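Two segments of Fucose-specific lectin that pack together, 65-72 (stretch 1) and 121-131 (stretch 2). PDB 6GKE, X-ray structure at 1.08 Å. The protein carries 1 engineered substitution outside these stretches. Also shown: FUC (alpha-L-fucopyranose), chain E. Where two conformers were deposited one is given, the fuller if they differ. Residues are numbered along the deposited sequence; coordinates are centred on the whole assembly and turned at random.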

# COMPACT_ATOMS: atom_id res chain seq x y z
N ALA A 65 -6.82 19.93 -7.00
CA ALA A 65 -7.77 20.79 -6.30
C ALA A 65 -7.36 22.25 -6.41
O ALA A 65 -6.17 22.57 -6.45
CB ALA A 65 -7.89 20.38 -4.85
N VAL A 66 -8.38 23.13 -6.40
CA VAL A 66 -8.19 24.58 -6.35
C VAL A 66 -9.21 25.19 -5.39
O VAL A 66 -10.22 24.58 -5.06
CB VAL A 66 -8.33 25.23 -7.74
CG1 VAL A 66 -7.24 24.76 -8.69
CG2 VAL A 66 -9.71 25.01 -8.35
N THR A 67 -8.94 26.44 -4.99
CA THR A 67 -9.82 27.15 -4.08
C THR A 67 -9.75 28.66 -4.35
O THR A 67 -8.75 29.17 -4.83
CB THR A 67 -9.47 26.84 -2.62
OG1 THR A 67 -10.43 27.39 -1.72
CG2 THR A 67 -8.10 27.36 -2.22
N TRP A 68 -10.84 29.35 -4.01
CA TRP A 68 -10.90 30.80 -4.00
C TRP A 68 -12.04 31.20 -3.06
O TRP A 68 -12.84 30.35 -2.66
CB TRP A 68 -11.09 31.39 -5.41
CG TRP A 68 -12.43 31.07 -6.03
CD1 TRP A 68 -13.53 31.87 -6.06
CD2 TRP A 68 -12.80 29.85 -6.68
NE1 TRP A 68 -14.57 31.23 -6.69
CE2 TRP A 68 -14.15 29.98 -7.08
CE3 TRP A 68 -12.14 28.65 -6.98
CZ2 TRP A 68 -14.84 28.97 -7.73
CZ3 TRP A 68 -12.82 27.65 -7.64
CH2 TRP A 68 -14.16 27.81 -8.00
N LYS A 69 -12.10 32.49 -2.71
CA LYS A 69 -13.17 32.99 -1.87
C LYS A 69 -14.21 33.68 -2.75
O LYS A 69 -13.88 34.40 -3.68
CB LYS A 69 -12.60 33.93 -0.81
CG LYS A 69 -13.62 34.40 0.22
CD LYS A 69 -12.99 34.99 1.47
CE LYS A 69 -11.92 36.02 1.17
NZ LYS A 69 -11.47 36.72 2.40
N SER A 70 -15.48 33.42 -2.46
CA SER A 70 -16.60 33.97 -3.21
C SER A 70 -17.60 34.59 -2.25
O SER A 70 -17.49 34.45 -1.03
CB SER A 70 -17.27 32.91 -4.02
OG SER A 70 -18.08 32.09 -3.19
N ALA A 71 -18.63 35.21 -2.81
CA ALA A 71 -19.66 35.81 -2.00
C ALA A 71 -20.41 34.74 -1.18
O ALA A 71 -20.99 35.08 -0.15
CB ALA A 71 -20.59 36.62 -2.86
N GLN A 72 -20.37 33.47 -1.62
CA GLN A 72 -21.10 32.38 -0.95
C GLN A 72 -20.20 31.67 0.07
O GLN A 72 -20.66 30.76 0.77
CB GLN A 72 -21.58 31.31 -1.92
CG GLN A 72 -22.63 31.80 -2.90
CD GLN A 72 -21.99 32.31 -4.16
OE1 GLN A 72 -20.78 32.23 -4.33
NE2 GLN A 72 -22.80 32.85 -5.05
N GLY A 121 -8.26 34.70 -10.30
CA GLY A 121 -9.22 35.76 -10.49
C GLY A 121 -10.42 35.70 -9.56
O GLY A 121 -11.03 36.72 -9.27
N GLY A 122 -10.80 34.50 -9.11
CA GLY A 122 -12.02 34.37 -8.33
C GLY A 122 -11.93 35.11 -7.01
O GLY A 122 -10.94 34.99 -6.29
N SER A 123 -12.98 35.87 -6.70
CA SER A 123 -13.05 36.66 -5.49
C SER A 123 -14.51 36.99 -5.22
O SER A 123 -15.40 36.56 -5.94
CB SER A 123 -12.23 37.92 -5.61
OG SER A 123 -12.92 38.85 -6.43
N GLU A 124 -14.74 37.83 -4.21
CA GLU A 124 -16.07 38.32 -3.92
C GLU A 124 -16.50 39.42 -4.90
O GLU A 124 -17.63 39.89 -4.80
CB GLU A 124 -16.14 38.80 -2.47
CG GLU A 124 -16.07 37.65 -1.50
CD GLU A 124 -15.70 38.06 -0.09
OE1 GLU A 124 -14.53 38.41 0.14
OE2 GLU A 124 -16.60 38.07 0.76
N SER A 125 -15.64 39.80 -5.85
CA SER A 125 -16.01 40.84 -6.82
C SER A 125 -15.55 40.48 -8.24
O SER A 125 -15.60 41.33 -9.13
CB SER A 125 -15.50 42.20 -6.39
OG SER A 125 -14.09 42.24 -6.31
N ALA A 126 -15.19 39.22 -8.48
CA ALA A 126 -14.77 38.79 -9.82
C ALA A 126 -14.94 37.28 -9.94
O ALA A 126 -14.82 36.56 -8.95
CB ALA A 126 -13.33 39.18 -10.08
N PRO A 127 -15.23 36.76 -11.15
CA PRO A 127 -15.44 35.33 -11.33
C PRO A 127 -14.13 34.55 -11.38
O PRO A 127 -13.08 35.08 -11.72
CB PRO A 127 -16.16 35.26 -12.68
CG PRO A 127 -15.58 36.42 -13.44
CD PRO A 127 -15.43 37.52 -12.40
N PRO A 128 -14.19 33.24 -11.06
CA PRO A 128 -13.01 32.39 -11.14
C PRO A 128 -12.69 31.98 -12.59
O PRO A 128 -13.57 31.95 -13.45
CB PRO A 128 -13.42 31.16 -10.32
CG PRO A 128 -14.91 31.06 -10.58
CD PRO A 128 -15.38 32.50 -10.62
N ASN A 129 -11.42 31.65 -12.80
CA ASN A 129 -10.94 31.09 -14.05
C ASN A 129 -10.16 29.83 -13.69
O ASN A 129 -9.15 29.93 -13.00
CB ASN A 129 -10.02 32.06 -14.80
CG ASN A 129 -10.72 33.37 -15.11
OD1 ASN A 129 -11.38 33.48 -16.14
ND2 ASN A 129 -10.59 34.34 -14.22
N ILE A 130 -10.67 28.67 -14.12
CA ILE A 130 -10.07 27.38 -13.76
C ILE A 130 -9.50 26.75 -15.02
O ILE A 130 -10.10 26.84 -16.09
CB ILE A 130 -11.10 26.45 -13.09
CG1 ILE A 130 -11.79 27.11 -11.90
CG2 ILE A 130 -10.46 25.13 -12.69
CD1 ILE A 130 -13.02 26.37 -11.43
N ARG A 131 -8.36 26.08 -14.87
CA ARG A 131 -7.80 25.26 -15.94
C ARG A 131 -7.41 23.91 -15.34
O ARG A 131 -6.80 23.87 -14.28
CB ARG A 131 -6.58 25.94 -16.58
CG ARG A 131 -6.82 27.35 -17.10
CD ARG A 131 -7.73 27.38 -18.31
NE ARG A 131 -7.92 28.71 -18.89
CZ ARG A 131 -8.91 29.55 -18.59
NH1 ARG A 131 -9.75 29.30 -17.60
NH2 ARG A 131 -9.06 30.66 -19.31
C1 FUC E . -7.93 30.22 -22.87
C2 FUC E . -7.37 28.85 -23.25
C3 FUC E . -5.84 28.91 -23.21
C4 FUC E . -5.35 29.40 -21.85
C5 FUC E . -5.94 30.79 -21.64
C6 FUC E . -5.49 31.42 -20.34
O1 FUC E . -7.64 31.11 -23.95
O2 FUC E . -7.88 28.46 -24.54
O3 FUC E . -5.28 27.63 -23.55
O4 FUC E . -5.81 28.57 -20.78
O5 FUC E . -7.37 30.70 -21.64
O HOH W 1 -10.32 34.64 -3.61
O HOH W 2 -18.73 35.86 -5.57

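No direct hydrogen bond joins these two stretches; the contact rests on one aromatic ring, one long acidic side chain and two bridging waters. Trp-68 covers the most surface. Its CA-to-CB bond points toward stretch 2, and with chi1 in the p well and chi2 at 98° the indole reaches the loop and the start of the strand at once. Pro-128 lies over one face: its CB is 3.5 Å from Trp-68 CE2 and 3.8 Å from the centroid of the six-membered ring, 22° off the normal, a CH-pi contact well suited to the rigid pyrrolidine. At the far end of the indole, Trp-68 CH2 meets Ile-130 CD1 at 3.9 Å, and Val-66 CG2 extends the buried apolar patch to Ile-130 CG2 at 4.4 Å.

Near the pyrrole ring the rule is absence. Gly-122 CA sits 3.7 Å from Trp-68 CD1, and a CB there would point toward the ring and come within 2.6 Å of CD1, a clash, so the bare backbone makes room for the indole.

Glu-124 covers the next largest area, at the exposed end. Its aliphatic part does much of the work: CG packs 3.5 Å from Ser-70 C and 3.8 Å from Ala-71 N, against the backbone near the end of stretch 1. The carboxylate leans to Lys-69, yet Lys-69 NZ and Glu-124 OE1 remain 4.2 Å apart, opposite charges near each other but beyond a salt bridge.

Backbone polarity is handled indirectly. Lys-69 O receives a CA-H...O contact from Ser-123 CA at 3.0 Å. Water 1 accepts from Lys-69 N (2.9 Å) and donates to Gly-122 O (2.8 Å); water 2 accepts from Ala-71 N (2.8 Å) and donates weakly to Ser-123 O (3.4 Å). Ser-123 N also bonds Ala-126 O at 3.0 Å, bracing the loop that Trp-68 packs against.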